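Pilin (Streptococcus pyogenes serotype M1, PDB 3GLD) forms the shaft of the pilus as its stacked, covalently joined major subunit, and so supports adhesion to host cells, bacterial aggregation and biofilm formation. Local coordinates at residues Lys42-Phe56 with Lys94-Lys106. The protein carries 2 engineered substitutions. Numbering follows the deposited sequence.
Sequences KIEPDTTVNEDGNKF and KPGVYYYKVTAEK. Engineered in segment 94-106: Ala104 (natural residue Glu).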
loop_
_atom_site.group_PDB
_atom_site.type_symbol
_atom_site.label_atom_id
_atom_site.label_comp_id
_atom_site.label_asym_id
_atom_site.label_seq_id
_atom_site.Cartn_x
_atom_site.Cartn_y
_atom_site.Cartn_z
ATOM N N LYS A 42 8.119 -10.367 -13.108
ATOM C CA LYS A 42 8.330 -11.411 -14.080
ATOM C C LYS A 42 9.254 -10.893 -15.183
ATOM O O LYS A 42 9.151 -9.729 -15.608
ATOM C CB LYS A 42 6.979 -11.799 -14.693
ATOM C CG LYS A 42 6.995 -12.974 -15.679
ATOM C CD LYS A 42 5.585 -13.276 -16.263
ATOM C CE LYS A 42 5.091 -12.182 -17.207
ATOM N NZ LYS A 42 3.883 -12.647 -17.974
ATOM N N ILE A 43 10.145 -11.771 -15.632
ATOM C CA ILE A 43 10.934 -11.542 -16.857
ATOM C C ILE A 43 10.654 -12.665 -17.844
ATOM O O ILE A 43 10.648 -13.835 -17.471
ATOM C CB ILE A 43 12.458 -11.467 -16.575
ATOM C CG1 ILE A 43 13.229 -11.089 -17.848
ATOM C CG2 ILE A 43 12.970 -12.782 -16.033
ATOM C CD1 ILE A 43 14.526 -10.348 -17.590
ATOM N N GLU A 44 10.410 -12.298 -19.102
ATOM C CA GLU A 44 10.204 -13.277 -20.165
ATOM C C GLU A 44 10.930 -12.851 -21.449
ATOM O O GLU A 44 11.170 -11.655 -21.660
ATOM C CB GLU A 44 8.715 -13.458 -20.452
ATOM C CG GLU A 44 7.960 -12.160 -20.641
ATOM C CD GLU A 44 6.507 -12.369 -21.029
ATOM O OE1 GLU A 44 5.998 -13.507 -20.912
ATOM O OE2 GLU A 44 5.870 -11.388 -21.462
ATOM N N PRO A 45 11.268 -13.824 -22.306
ATOM C CA PRO A 45 11.851 -13.449 -23.601
ATOM C C PRO A 45 10.918 -12.519 -24.376
ATOM O O PRO A 45 9.709 -12.751 -24.419
ATOM C CB PRO A 45 11.995 -14.798 -24.323
ATOM C CG PRO A 45 12.130 -15.806 -23.213
ATOM C CD PRO A 45 11.223 -15.288 -22.122
ATOM N N ASP A 46 11.472 -11.455 -24.946
ATOM C CA ASP A 46 10.726 -10.589 -25.858
ATOM C C ASP A 46 10.474 -11.297 -27.197
ATOM O O ASP A 46 11.412 -11.564 -27.949
ATOM C CB ASP A 46 11.488 -9.278 -26.073
ATOM C CG ASP A 46 10.784 -8.338 -27.026
ATOM O OD1 ASP A 46 9.833 -8.775 -27.715
ATOM O OD2 ASP A 46 11.184 -7.154 -27.083
ATOM N N THR A 47 9.202 -11.569 -27.480
ATOM C CA THR A 47 8.754 -12.360 -28.635
ATOM C C THR A 47 8.765 -11.565 -29.956
ATOM O O THR A 47 8.723 -12.150 -31.044
ATOM C CB THR A 47 7.327 -12.968 -28.356
ATOM O OG1 THR A 47 7.455 -14.105 -27.492
ATOM C CG2 THR A 47 6.618 -13.418 -29.632
ATOM N N THR A 48 8.847 -10.240 -29.840
ATOM C CA THR A 48 8.666 -9.327 -30.968
ATOM C C THR A 48 9.972 -8.941 -31.662
ATOM O O THR A 48 9.974 -8.066 -32.532
ATOM C CB THR A 48 7.941 -8.032 -30.522
ATOM O OG1 THR A 48 8.780 -7.286 -29.629
ATOM C CG2 THR A 48 6.615 -8.355 -29.817
ATOM N N VAL A 49 11.076 -9.586 -31.282
ATOM C CA VAL A 49 12.386 -9.269 -31.859
ATOM C C VAL A 49 12.521 -9.759 -33.292
ATOM O O VAL A 49 12.187 -10.909 -33.606
ATOM C CB VAL A 49 13.555 -9.865 -31.034
ATOM C CG1 VAL A 49 14.900 -9.383 -31.573
ATOM C CG2 VAL A 49 13.420 -9.480 -29.602
ATOM N N ASN A 50 13.022 -8.876 -34.153
ATOM C CA ASN A 50 13.456 -9.272 -35.485
ATOM C C ASN A 50 14.838 -9.893 -35.332
ATOM O O ASN A 50 15.823 -9.195 -35.050
ATOM C CB ASN A 50 13.493 -8.066 -36.434
ATOM C CG ASN A 50 12.897 -8.374 -37.792
ATOM O OD1 ASN A 50 12.016 -7.652 -38.275
ATOM N ND2 ASN A 50 13.366 -9.453 -38.419
ATOM N N GLU A 51 14.901 -11.211 -35.480
ATOM C CA GLU A 51 16.145 -11.919 -35.263
ATOM C C GLU A 51 17.069 -11.921 -36.474
ATOM O O GLU A 51 16.695 -12.309 -37.593
ATOM C CB GLU A 51 15.903 -13.350 -34.787
ATOM C CG GLU A 51 15.536 -13.462 -33.306
ATOM C CD GLU A 51 15.667 -14.883 -32.780
ATOM O OE1 GLU A 51 15.237 -15.819 -33.493
ATOM O OE2 GLU A 51 16.190 -15.068 -31.655
ATOM N N ASP A 52 18.266 -11.419 -36.217
ATOM C CA ASP A 52 19.412 -11.570 -37.087
ATOM C C ASP A 52 20.538 -12.162 -36.232
ATOM O O ASP A 52 20.309 -12.573 -35.072
ATOM C CB ASP A 52 19.813 -10.217 -37.701
ATOM C CG ASP A 52 19.660 -9.047 -36.730
ATOM O OD1 ASP A 52 19.610 -9.266 -35.507
ATOM O OD2 ASP A 52 19.601 -7.894 -37.197
ATOM N N GLY A 53 21.750 -12.194 -36.772
ATOM C CA GLY A 53 22.904 -12.618 -35.985
ATOM C C GLY A 53 23.365 -11.540 -35.016
ATOM O O GLY A 53 24.500 -11.612 -34.519
ATOM N N ASN A 54 22.490 -10.553 -34.744
ATOM C CA ASN A 54 22.808 -9.441 -33.845
ATOM C C ASN A 54 21.873 -9.376 -32.629
ATOM O O ASN A 54 22.326 -9.404 -31.478
ATOM C CB ASN A 54 22.755 -8.125 -34.616
ATOM C CG ASN A 54 23.807 -7.142 -34.163
ATOM O OD1 ASN A 54 23.683 -6.526 -33.106
ATOM N ND2 ASN A 54 24.854 -6.974 -34.976
ATOM N N LYS A 55 20.574 -9.282 -32.902
ATOM C CA LYS A 55 19.534 -9.260 -31.886
ATOM C C LYS A 55 18.919 -10.643 -31.783
ATOM O O LYS A 55 18.712 -11.311 -32.803
ATOM C CB LYS A 55 18.438 -8.249 -32.237
ATOM C CG LYS A 55 18.884 -6.796 -32.291
ATOM C CD LYS A 55 17.692 -5.881 -32.628
ATOM C CE LYS A 55 18.159 -4.577 -33.269
ATOM N NZ LYS A 55 17.000 -3.805 -33.817
ATOM N N PHE A 56 18.631 -11.062 -30.552
ATOM C CA PHE A 56 18.083 -12.386 -30.275
ATOM C C PHE A 56 16.904 -12.287 -29.325
ATOM O O PHE A 56 16.860 -11.398 -28.477
ATOM C CB PHE A 56 19.147 -13.283 -29.628
ATOM C CG PHE A 56 20.321 -13.601 -30.531
ATOM C CD1 PHE A 56 20.349 -14.788 -31.272
ATOM C CD2 PHE A 56 21.402 -12.724 -30.624
ATOM C CE1 PHE A 56 21.440 -15.088 -32.111
ATOM C CE2 PHE A 56 22.503 -13.019 -31.471
ATOM C CZ PHE A 56 22.514 -14.196 -32.211
ATOM N N LYS A 94 25.918 -17.595 -28.442
ATOM C CA LYS A 94 26.806 -16.683 -29.173
ATOM C C LYS A 94 26.694 -15.239 -28.708
ATOM O O LYS A 94 25.722 -14.877 -28.041
ATOM C CB LYS A 94 26.563 -16.785 -30.689
ATOM C CG LYS A 94 25.140 -16.508 -31.120
ATOM C CD LYS A 94 24.861 -17.060 -32.515
ATOM C CE LYS A 94 24.993 -18.579 -32.534
ATOM N NZ LYS A 94 24.343 -19.146 -33.741
ATOM N N PRO A 95 27.687 -14.401 -29.053
ATOM C CA PRO A 95 27.541 -13.015 -28.664
ATOM C C PRO A 95 26.330 -12.394 -29.337
ATOM O O PRO A 95 25.943 -12.802 -30.449
ATOM C CB PRO A 95 28.807 -12.364 -29.208
ATOM C CG PRO A 95 29.804 -13.465 -29.219
ATOM C CD PRO A 95 29.028 -14.682 -29.591
ATOM N N GLY A 96 25.745 -11.403 -28.674
ATOM C CA GLY A 96 24.606 -10.700 -29.248
ATOM C C GLY A 96 23.771 -9.994 -28.206
ATOM O O GLY A 96 24.084 -10.027 -27.008
ATOM N N VAL A 97 22.713 -9.338 -28.669
ATOM C CA VAL A 97 21.823 -8.635 -27.746
ATOM C C VAL A 97 20.556 -9.446 -27.602
ATOM O O VAL A 97 19.831 -9.691 -28.575
ATOM C CB VAL A 97 21.542 -7.183 -28.169
ATOM C CG1 VAL A 97 20.768 -6.472 -27.069
ATOM C CG2 VAL A 97 22.847 -6.445 -28.451
ATOM N N TYR A 98 20.322 -9.880 -26.373
ATOM C CA TYR A 98 19.204 -10.753 -26.055
ATOM C C TYR A 98 18.097 -9.951 -25.347
ATOM O O TYR A 98 18.346 -9.317 -24.297
ATOM C CB TYR A 98 19.687 -11.920 -25.201
ATOM C CG TYR A 98 20.625 -12.863 -25.953
ATOM C CD1 TYR A 98 21.944 -12.509 -26.219
ATOM C CD2 TYR A 98 20.174 -14.097 -26.419
ATOM C CE1 TYR A 98 22.796 -13.378 -26.913
ATOM C CE2 TYR A 98 21.025 -14.966 -27.130
ATOM C CZ TYR A 98 22.322 -14.593 -27.358
ATOM O OH TYR A 98 23.151 -15.439 -28.043
ATOM N N TYR A 99 16.901 -9.998 -25.941
ATOM C CA TYR A 99 15.763 -9.161 -25.536
ATOM C C TYR A 99 14.774 -9.848 -24.601
ATOM O O TYR A 99 14.343 -10.978 -24.835
ATOM C CB TYR A 99 15.014 -8.632 -26.759
ATOM C CG TYR A 99 15.764 -7.542 -27.471
ATOM C CD1 TYR A 99 16.930 -7.835 -28.169
ATOM C CD2 TYR A 99 15.320 -6.214 -27.446
ATOM C CE1 TYR A 99 17.632 -6.860 -28.827
ATOM C CE2 TYR A 99 16.026 -5.220 -28.106
ATOM C CZ TYR A 99 17.188 -5.563 -28.799
ATOM O OH TYR A 99 17.938 -4.634 -29.465
ATOM N N TYR A 100 14.430 -9.144 -23.530
ATOM C CA TYR A 100 13.441 -9.620 -22.579
ATOM C C TYR A 100 12.448 -8.502 -22.274
ATOM O O TYR A 100 12.710 -7.331 -22.548
ATOM C CB TYR A 100 14.099 -10.019 -21.262
ATOM C CG TYR A 100 15.075 -11.157 -21.321
ATOM C CD1 TYR A 100 16.409 -10.940 -21.706
ATOM C CD2 TYR A 100 14.681 -12.448 -20.995
ATOM C CE1 TYR A 100 17.324 -11.992 -21.768
ATOM C CE2 TYR A 100 15.580 -13.498 -21.040
ATOM C CZ TYR A 100 16.902 -13.262 -21.429
ATOM O OH TYR A 100 17.808 -14.297 -21.466
ATOM N N LYS A 101 11.336 -8.868 -21.643
ATOM C CA LYS A 101 10.394 -7.886 -21.109
ATOM C C LYS A 101 10.217 -8.169 -19.627
ATOM O O LYS A 101 10.084 -9.331 -19.235
ATOM C CB LYS A 101 9.044 -7.979 -21.816
ATOM C CG LYS A 101 9.091 -7.658 -23.288
ATOM C CD LYS A 101 7.805 -6.961 -23.742
ATOM C CE LYS A 101 7.884 -6.625 -25.234
ATOM N NZ LYS A 101 6.552 -6.625 -25.899
ATOM N N VAL A 102 10.240 -7.108 -18.823
ATOM C CA VAL A 102 10.074 -7.205 -17.380
ATOM C C VAL A 102 8.789 -6.477 -16.975
ATOM O O VAL A 102 8.613 -5.304 -17.323
ATOM C CB VAL A 102 11.256 -6.576 -16.641
ATOM C CG1 VAL A 102 10.999 -6.545 -15.117
ATOM C CG2 VAL A 102 12.541 -7.347 -16.952
ATOM N N THR A 103 7.912 -7.183 -16.258
ATOM C CA THR A 103 6.620 -6.639 -15.811
ATOM C C THR A 103 6.380 -6.939 -14.320
ATOM O O THR A 103 7.033 -7.814 -13.735
ATOM C CB THR A 103 5.432 -7.182 -16.636
ATOM O OG1 THR A 103 5.464 -8.616 -16.647
ATOM C CG2 THR A 103 5.463 -6.649 -18.085
ATOM N N ALA A 104 5.470 -6.182 -13.714
ATOM C CA ALA A 104 5.050 -6.435 -12.335
ATOM C C ALA A 104 3.778 -7.243 -12.395
ATOM O O ALA A 104 2.824 -6.842 -13.073
ATOM C CB ALA A 104 4.818 -5.125 -11.597
ATOM N N GLU A 105 3.776 -8.394 -11.729
ATOM C CA GLU A 105 2.576 -9.222 -11.610
ATOM C C GLU A 105 1.475 -8.534 -10.796
ATOM O O GLU A 105 1.766 -7.794 -9.847
ATOM C CB GLU A 105 2.907 -10.557 -10.952
ATOM C CG GLU A 105 3.661 -11.514 -11.840
ATOM C CD GLU A 105 2.777 -12.208 -12.862
ATOM O OE1 GLU A 105 1.760 -12.833 -12.464
ATOM O OE2 GLU A 105 3.117 -12.142 -14.068
ATOM N N LYS A 106 0.217 -8.779 -11.168
ATOM C CA LYS A 106 -0.936 -8.257 -10.400
ATOM C C LYS A 106 -2.087 -9.271 -10.287
ATOM O O LYS A 106 -3.154 -9.081 -10.867
ATOM C CB LYS A 106 -1.418 -6.899 -10.956
ATOM C CG LYS A 106 -1.749 -6.871 -12.451
ATOM C CD LYS A 106 -2.907 -5.908 -12.764
ATOM C CE LYS A 106 -2.418 -4.492 -13.059
ATOM N NZ LYS A 106 -3.555 -3.518 -13.221
HETATM O O HOH W 1 7.456 -9.646 -18.172
#
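Strand 96-104 pairs along one edge with both ends of segment 42-56, antiparallel to Lys42-Pro45 and parallel to Lys55-Phe56, in a mixed sheet of the N-terminal isopeptide-containing domain. Lys42 and Glu44 each exchange two backbone hydrogen bonds with Thr103 and Lys101 respectively. Asp46 N continues the ladder to Tyr99 O (2.9 Å), but from 45° outside the carbonyl plane, where the chain leaves the strand. The loop then swings round so that Val97 N binds Asn54 O, Phe56 N binds Val97 O (2.7 Å), and Tyr99 N binds Phe56 O.

Phe56 and Tyr98 form an offset stack, centroids 4.7 Å apart and planes 12° from parallel. Phe56 CB also sits over the Tyr98 face, 3.8 Å from the ring centroid, a CH-pi contact. Tyr98 OH donates to Lys94 O (2.6 Å), fixing the far end of the ring, while Lys94 CG reaches Phe56 CZ. Tyr99 packs against the loop: chi1 of -74° sets its CG beside the backbone N and carries the ring to Lys55, whose aliphatic chain lies against the hydroxyl end, while Val49 CG2 presses on Tyr99 CB at 3.4 Å. Asp46 OD1 accepts from Thr48 N, which closes an Asx turn, and also from Thr48 OG1. Near Lys42, a water donates to Lys42 O and Lys101 O and hydrogen-bonds Thr103 OG1 (2.7 Å).

Ile43 CD1 meets Val102 CG2 at 3.7 Å on the buried side, where Phe85 of strand 80-86 touches both residues. Engineered Ala104, replacing the glutamate that autocatalyses the domain's isopeptide bond, touches Phe153 of strand 151-169. Along its other edge, strand 96-104 is hydrogen-bonded to strand 119-129.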